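Peptidoglycan-recognition protein SA (Drosophila melanogaster, PDB 1SXR) binds peptidoglycan of Gram-positive bacteria as a secreted pattern-recognition receptor and thereby activates the Toll pathway of innate immunity. Local coordinates at residues L163-E166 with I167-W170. Numbering follows the deposited sequence.
Sequences LYNE and IQEW
One face of the Y164 ring carries the amide of Q168, whose NE2 sits over the ring centre, 3.1 Å above the plane; Q168 CG adds a CH-pi contact, 4.2 Å from the ring centroid, and I167 CG1 lies at the ring edge. The ring and amide planes are 52° apart, a tilted approach. Q168 CG stands anti to the carbonyl carbon (chi1 -73°), and the straight chain past it carries NE2 over the ring. The W170 indole has I167 CA over one face, toward the rim, and E166 OE2 at its edge in the ring plane. There NE1 donates to OE2 over 3.0 Å, nearly straight at 165°, from the anti side and tilted somewhat out of the carboxylate plane. Both are i to i+4 pairs at the C-terminal part of helix 161-167, where I167 and W170 pack on strand 145-149. The i to i+4 bonds I167 N to L163 O and Q168 N to Y164 O are followed by E169 N to E166 O, i to i+3; W170 N to I167 O closes a type I turn. A water joins N165 O to E169 OE2. An alanine in place of Y164 would probably leave the Q168 amide without its aromatic platform and less restrained in its rotation. The indole N-H, on a tryptophan buried against helix 122-137, is satisfied by a carboxylate, whose negative charge probably strengthens that bond.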
# COMPACT_ATOMS: atom_id res chain seq x y z
N LEU A 163 1.07 10.97 -9.49
CA LEU A 163 0.70 10.69 -8.12
C LEU A 163 1.82 11.08 -7.13
O LEU A 163 1.55 11.59 -6.04
CB LEU A 163 0.28 9.23 -7.98
CG LEU A 163 -0.08 8.72 -6.58
CD1 LEU A 163 -1.07 9.62 -5.85
CD2 LEU A 163 -0.64 7.30 -6.70
N TYR A 164 3.07 10.87 -7.53
CA TYR A 164 4.22 11.27 -6.72
C TYR A 164 4.17 12.76 -6.48
O TYR A 164 4.39 13.21 -5.35
CB TYR A 164 5.52 10.89 -7.41
CG TYR A 164 6.76 11.28 -6.65
CD1 TYR A 164 6.82 11.21 -5.27
CD2 TYR A 164 7.90 11.69 -7.33
CE1 TYR A 164 7.99 11.57 -4.58
CE2 TYR A 164 9.06 12.04 -6.65
CZ TYR A 164 9.09 11.98 -5.28
OH TYR A 164 10.24 12.33 -4.62
N ASN A 165 3.87 13.53 -7.53
CA ASN A 165 3.77 14.98 -7.37
C ASN A 165 2.70 15.38 -6.36
O ASN A 165 2.88 16.35 -5.63
CB ASN A 165 3.55 15.68 -8.71
CG ASN A 165 4.79 15.66 -9.58
OD1 ASN A 165 5.91 15.51 -9.08
ND2 ASN A 165 4.60 15.80 -10.90
N GLU A 166 1.59 14.64 -6.33
CA GLU A 166 0.54 14.88 -5.35
C GLU A 166 1.01 14.57 -3.92
O GLU A 166 0.86 15.42 -3.04
CB GLU A 166 -0.74 14.10 -5.72
CG GLU A 166 -1.84 14.07 -4.67
CD GLU A 166 -2.50 15.43 -4.42
OE1 GLU A 166 -2.50 16.30 -5.32
OE2 GLU A 166 -3.03 15.63 -3.31
N ILE A 167 1.55 13.38 -3.66
CA ILE A 167 1.91 13.05 -2.28
C ILE A 167 3.02 13.94 -1.71
O ILE A 167 3.14 14.11 -0.50
CB ILE A 167 2.23 11.55 -2.11
CG1 ILE A 167 3.53 11.20 -2.81
CG2 ILE A 167 1.09 10.67 -2.65
CD1 ILE A 167 4.03 9.81 -2.47
N GLN A 168 3.83 14.53 -2.58
CA GLN A 168 4.85 15.47 -2.09
C GLN A 168 4.24 16.66 -1.36
O GLN A 168 4.91 17.32 -0.56
CB GLN A 168 5.70 15.98 -3.24
CG GLN A 168 6.67 15.00 -3.80
CD GLN A 168 7.38 15.56 -5.01
OE1 GLN A 168 7.85 16.69 -4.98
NE2 GLN A 168 7.45 14.78 -6.08
N GLU A 169 2.98 16.94 -1.63
CA GLU A 169 2.31 18.06 -0.97
C GLU A 169 1.58 17.65 0.30
O GLU A 169 0.96 18.48 0.97
CB GLU A 169 1.34 18.73 -1.94
CG GLU A 169 1.98 19.09 -3.28
CD GLU A 169 3.08 20.12 -3.13
OE1 GLU A 169 2.96 20.98 -2.23
OE2 GLU A 169 4.06 20.08 -3.91
N TRP A 170 1.65 16.37 0.67
CA TRP A 170 0.93 15.93 1.85
C TRP A 170 1.79 16.14 3.08
O TRP A 170 3.01 16.09 3.00
CB TRP A 170 0.60 14.44 1.76
CG TRP A 170 -0.44 14.10 0.78
CD1 TRP A 170 -0.94 14.89 -0.22
CD2 TRP A 170 -1.10 12.83 0.65
NE1 TRP A 170 -1.88 14.19 -0.95
CE2 TRP A 170 -1.99 12.93 -0.44
CE3 TRP A 170 -1.02 11.62 1.35
CZ2 TRP A 170 -2.80 11.86 -0.84
CZ3 TRP A 170 -1.82 10.56 0.94
CH2 TRP A 170 -2.70 10.69 -0.14
O HOH W 1 4.17 18.63 -6.11